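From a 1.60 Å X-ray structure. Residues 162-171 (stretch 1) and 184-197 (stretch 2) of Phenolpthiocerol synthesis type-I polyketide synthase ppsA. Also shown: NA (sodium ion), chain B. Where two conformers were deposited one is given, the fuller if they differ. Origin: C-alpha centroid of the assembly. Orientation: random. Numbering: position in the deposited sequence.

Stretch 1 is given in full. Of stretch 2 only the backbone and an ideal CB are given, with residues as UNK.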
# COMPACT_ATOMS: atom_id res chain seq x y z
N ALA A 162 -16.40 1.78 -13.88
CA ALA A 162 -17.67 1.57 -14.56
C ALA A 162 -18.37 0.34 -13.96
O ALA A 162 -19.55 0.38 -13.70
CB ALA A 162 -17.45 1.41 -16.05
N LEU A 163 -17.62 -0.76 -13.76
CA LEU A 163 -18.19 -1.97 -13.17
C LEU A 163 -18.81 -1.72 -11.76
O LEU A 163 -19.88 -2.30 -11.44
CB LEU A 163 -17.04 -2.98 -13.02
CG LEU A 163 -17.34 -4.22 -12.13
CD1 LEU A 163 -18.37 -5.15 -12.85
CD2 LEU A 163 -16.06 -4.92 -11.76
N ILE A 164 -18.12 -0.91 -10.95
CA ILE A 164 -18.57 -0.73 -9.56
C ILE A 164 -19.37 0.56 -9.33
O ILE A 164 -19.72 0.84 -8.18
CB ILE A 164 -17.38 -0.81 -8.62
CG1 ILE A 164 -16.41 0.38 -8.83
CG2 ILE A 164 -16.70 -2.17 -8.71
CD1 ILE A 164 -15.26 0.34 -7.91
N ALA A 165 -19.69 1.30 -10.38
CA ALA A 165 -20.39 2.58 -10.23
C ALA A 165 -21.76 2.41 -9.55
O ALA A 165 -22.20 3.32 -8.86
CB ALA A 165 -20.54 3.25 -11.60
N ASP A 166 -22.41 1.25 -9.77
CA ASP A 166 -23.71 1.04 -9.13
C ASP A 166 -23.62 0.28 -7.80
O ASP A 166 -24.66 -0.14 -7.29
CB ASP A 166 -24.73 0.39 -10.08
CG ASP A 166 -24.22 -0.81 -10.85
OD1 ASP A 166 -23.01 -1.17 -10.69
OD2 ASP A 166 -25.03 -1.41 -11.62
N PHE A 167 -22.43 0.11 -7.22
CA PHE A 167 -22.27 -0.56 -5.92
C PHE A 167 -21.78 0.51 -4.98
O PHE A 167 -20.57 0.71 -4.91
CB PHE A 167 -21.24 -1.70 -6.01
CG PHE A 167 -21.78 -3.02 -6.50
CD1 PHE A 167 -22.19 -3.17 -7.83
CD2 PHE A 167 -21.87 -4.11 -5.65
CE1 PHE A 167 -22.70 -4.39 -8.28
CE2 PHE A 167 -22.40 -5.33 -6.11
CZ PHE A 167 -22.79 -5.47 -7.42
N PRO A 168 -22.70 1.22 -4.27
CA PRO A 168 -22.24 2.35 -3.40
C PRO A 168 -21.20 1.99 -2.37
O PRO A 168 -20.41 2.86 -1.98
CB PRO A 168 -23.53 2.83 -2.71
CG PRO A 168 -24.59 1.78 -3.04
CD PRO A 168 -24.17 1.10 -4.29
N GLN A 169 -21.22 0.72 -1.91
CA GLN A 169 -20.27 0.32 -0.86
C GLN A 169 -18.96 -0.29 -1.38
O GLN A 169 -18.08 -0.61 -0.57
CB GLN A 169 -20.92 -0.65 0.11
CG GLN A 169 -21.96 -0.04 1.01
CD GLN A 169 -22.49 -1.15 1.91
OE1 GLN A 169 -23.39 -1.93 1.51
NE2 GLN A 169 -21.95 -1.25 3.14
N VAL A 170 -18.80 -0.42 -2.71
CA VAL A 170 -17.58 -0.96 -3.29
C VAL A 170 -16.86 0.16 -4.01
O VAL A 170 -17.45 0.80 -4.87
CB VAL A 170 -17.82 -2.13 -4.26
CG1 VAL A 170 -16.49 -2.58 -4.86
CG2 VAL A 170 -18.51 -3.30 -3.52
N THR A 171 -15.56 0.33 -3.71
CA THR A 171 -14.78 1.36 -4.39
C THR A 171 -13.49 0.79 -4.94
O THR A 171 -13.06 -0.33 -4.57
CB THR A 171 -14.55 2.56 -3.42
OG1 THR A 171 -13.95 2.08 -2.22
CG2 THR A 171 -15.87 3.29 -3.10
N UNK A 184 -12.52 -2.92 -3.30
CA UNK A 184 -12.67 -3.20 -1.89
C UNK A 184 -14.08 -2.84 -1.44
O UNK A 184 -14.62 -1.83 -1.87
CB UNK A 184 -11.63 -2.44 -1.07
N UNK A 185 -14.61 -3.64 -0.53
CA UNK A 185 -15.95 -3.43 -0.02
C UNK A 185 -16.45 -4.65 0.73
O UNK A 185 -15.68 -5.58 1.02
CB UNK A 185 -16.91 -3.08 -1.16
N UNK A 186 -17.75 -4.69 1.05
CA UNK A 186 -18.30 -5.85 1.78
C UNK A 186 -17.97 -7.19 1.09
O UNK A 186 -18.12 -7.27 -0.16
CB UNK A 186 -19.82 -5.70 1.91
N UNK A 187 -17.49 -8.20 1.83
CA UNK A 187 -17.05 -9.45 1.21
C UNK A 187 -18.08 -10.08 0.24
O UNK A 187 -17.70 -10.49 -0.85
CB UNK A 187 -16.72 -10.46 2.31
N UNK A 188 -19.37 -10.06 0.60
CA UNK A 188 -20.39 -10.65 -0.24
C UNK A 188 -20.59 -9.88 -1.55
O UNK A 188 -20.87 -10.51 -2.59
CB UNK A 188 -21.71 -10.72 0.53
N UNK A 189 -20.36 -8.53 -1.51
CA UNK A 189 -20.43 -7.72 -2.73
C UNK A 189 -19.21 -7.97 -3.62
O UNK A 189 -19.34 -8.03 -4.83
CB UNK A 189 -20.53 -6.23 -2.38
N UNK A 190 -18.03 -8.13 -3.01
CA UNK A 190 -16.80 -8.49 -3.72
C UNK A 190 -16.98 -9.83 -4.44
O UNK A 190 -16.68 -9.93 -5.63
CB UNK A 190 -15.62 -8.56 -2.75
N UNK A 191 -17.63 -10.81 -3.78
CA UNK A 191 -17.89 -12.09 -4.38
C UNK A 191 -18.81 -11.93 -5.60
O UNK A 191 -18.56 -12.55 -6.63
CB UNK A 191 -18.51 -13.04 -3.35
N UNK A 192 -19.86 -11.09 -5.48
CA UNK A 192 -20.80 -10.92 -6.60
C UNK A 192 -20.06 -10.29 -7.79
O UNK A 192 -20.30 -10.65 -8.95
CB UNK A 192 -21.99 -10.05 -6.19
N UNK A 193 -19.16 -9.34 -7.49
CA UNK A 193 -18.42 -8.65 -8.56
C UNK A 193 -17.42 -9.58 -9.25
O UNK A 193 -17.23 -9.49 -10.46
CB UNK A 193 -17.69 -7.43 -7.99
N UNK A 194 -16.79 -10.49 -8.49
CA UNK A 194 -15.87 -11.49 -9.07
C UNK A 194 -16.62 -12.37 -10.08
O UNK A 194 -16.12 -12.63 -11.17
CB UNK A 194 -15.25 -12.36 -7.97
N UNK A 195 -17.86 -12.77 -9.72
CA UNK A 195 -18.72 -13.56 -10.59
C UNK A 195 -19.07 -12.76 -11.85
O UNK A 195 -19.03 -13.32 -12.96
CB UNK A 195 -19.99 -13.98 -9.85
N UNK A 196 -19.43 -11.46 -11.70
CA UNK A 196 -19.79 -10.66 -12.87
C UNK A 196 -18.58 -10.50 -13.80
O UNK A 196 -18.72 -10.59 -15.02
CB UNK A 196 -20.32 -9.29 -12.44
N UNK A 197 -17.38 -10.31 -13.23
CA UNK A 197 -16.17 -10.11 -14.05
C UNK A 197 -15.91 -11.41 -14.81
O UNK A 197 -15.78 -11.38 -16.02
CB UNK A 197 -14.96 -9.72 -13.19
NA NA B . -18.93 1.96 -6.08

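Position 184 pairs with Thr-171 in an antiparallel bridge, its N 2.9 Å from Thr-171 O and its O 3.0 Å from Thr-171 N. Because both bonds are made by backbone, many side chains would do; CB lies on the same face of the sheet as that of Thr-171. The residue is Ala-184, whose O also receives a CA-H...O contact from Val-170 CA at 3.4 Å.

At 185 the chain turns a corner with phi/psi of 166/-169, and an ideal CB would stand 2.8 Å from Gln-169 O and 2.9 Å from Val-170 CG2. Both are clashes, so glycine is the clear expectation. Gly-185 lets its CA approach Gln-169 O to 3.6 Å.

Position 186, with phi -53 just before a helix, suits proline but also Ser, Thr or Asp, the usual caps. It is Pro-186; its CD packs 3.4 Å from Gln-169 O and its CG 3.7 Å from Gln-169 NE2.

Positions 187 and 188 have nothing of stretch 1 near CB and would accept most helix formers. They are Thr-187 and Glu-188.

At 189 CB points toward stretch 1, 3.7 Å from Val-170 CG2 and 4.1 Å from Phe-167 CD2, with the amide of Gln-169 farther out. Leu or Met could cover the apolar atoms, whereas a long polar chain could also reach the amide. Gln-189 does so: its NE2 donates to Gln-169 OE1 at 3.0 Å, while a water bridges its OE1 (2.7 Å from the water O) to Gln-169 N (2.9 Å from the same O).

CB of 190 points away, yet a long aliphatic chain could turn back; Ile-190 brings CD1 within 4.0 Å of Val-170 CG1. Position 191 is out of reach of stretch 1 and could take most helix-compatible residues; it is Asp-191.

At 192 CB points toward stretch 1, 4.7 Å from Phe-167 CE2, and the position could take an apolar or a long polar chain. Glu-192 places OE1 near the ring edge, 4.0 Å from Phe-167 CZ.

Position 193 faces a hollow lined by Leu-163, Ile-164, Phe-167 and Val-170, fit for Leu, Ile or Met. Leu-193 fills it: CD1 sits 3.7 Å from Val-170 CG1, and CD2 lies over the face of the Phe-167 ring, a CH-pi contact.

CB of 194 points away and 195 is out of reach, so stretch 1 sets no demand and most helix-compatible residues would do; they are Ile-194 and Thr-195.

At 196 CB is 4.6 Å from Leu-163 CD1, and Asp-166 offers a negative charge beyond, favouring Lys or Arg. Arg-196 lays its guanidinium face against Phe-167 CE1 (NH1 at 3.6 Å), but forms its salt bridge with Glu-192.

Position 197, sideways near Leu-163 CD2, suits a small aliphatic; Val-197 CG2 meets that CD2 at 3.6 Å.

Stretch 2 (184-197) AGPTEQIDELITRV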
# COMPACT_ATOMS: atom_id res chain seq x y z
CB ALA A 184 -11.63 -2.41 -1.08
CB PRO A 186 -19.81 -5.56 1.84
CG PRO A 186 -19.89 -4.05 1.76
CD PRO A 186 -18.79 -3.68 0.76
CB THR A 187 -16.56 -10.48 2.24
OG1 THR A 187 -15.79 -11.43 1.55
CG2 THR A 187 -17.70 -11.23 2.95
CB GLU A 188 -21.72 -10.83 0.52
CG GLU A 188 -22.39 -9.53 0.95
CD GLU A 188 -21.88 -8.90 2.24
OE1 GLU A 188 -20.85 -9.37 2.78
OE2 GLU A 188 -22.49 -7.90 2.67
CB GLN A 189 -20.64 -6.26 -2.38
CG GLN A 189 -21.93 -6.06 -1.58
CD GLN A 189 -22.18 -4.62 -1.24
OE1 GLN A 189 -21.64 -3.70 -1.88
NE2 GLN A 189 -23.03 -4.37 -0.25
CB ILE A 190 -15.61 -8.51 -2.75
CG1 ILE A 190 -15.29 -7.06 -2.24
CG2 ILE A 190 -14.38 -9.19 -3.40
CD1 ILE A 190 -14.99 -5.97 -3.32
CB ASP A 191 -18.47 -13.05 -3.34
CG ASP A 191 -17.40 -13.62 -2.42
OD1 ASP A 191 -16.18 -13.44 -2.72
OD2 ASP A 191 -17.77 -14.18 -1.36
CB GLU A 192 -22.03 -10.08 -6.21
CG GLU A 192 -22.93 -9.89 -7.43
CD GLU A 192 -24.27 -9.18 -7.32
OE1 GLU A 192 -24.65 -8.79 -6.20
OE2 GLU A 192 -24.95 -9.07 -8.37
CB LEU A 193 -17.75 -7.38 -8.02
CG LEU A 193 -18.78 -6.31 -7.76
CD1 LEU A 193 -18.22 -5.26 -6.80
CD2 LEU A 193 -19.19 -5.71 -9.11
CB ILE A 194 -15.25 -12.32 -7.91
CG1 ILE A 194 -14.22 -11.44 -7.15
CG2 ILE A 194 -14.64 -13.61 -8.37
CD1 ILE A 194 -13.72 -12.10 -5.92
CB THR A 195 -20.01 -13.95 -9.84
OG1 THR A 195 -19.65 -14.77 -8.73
CG2 THR A 195 -21.00 -14.76 -10.77
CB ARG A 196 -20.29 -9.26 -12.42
CG ARG A 196 -21.66 -9.30 -11.71
CD ARG A 196 -22.17 -7.89 -11.45
NE ARG A 196 -23.52 -7.88 -10.89
CZ ARG A 196 -24.33 -6.82 -10.90
NH1 ARG A 196 -23.94 -5.68 -11.44
NH2 ARG A 196 -25.56 -6.92 -10.40
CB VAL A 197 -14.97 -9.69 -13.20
CG1 VAL A 197 -13.67 -9.67 -14.02
CG2 VAL A 197 -15.22 -8.30 -12.58
O HOH W 1 -20.51 3.66 -6.54
O HOH W 2 -19.04 3.85 -4.51
O HOH W 3 -22.99 -1.52 -2.64
O HOH W 4 -17.40 3.46 -7.02
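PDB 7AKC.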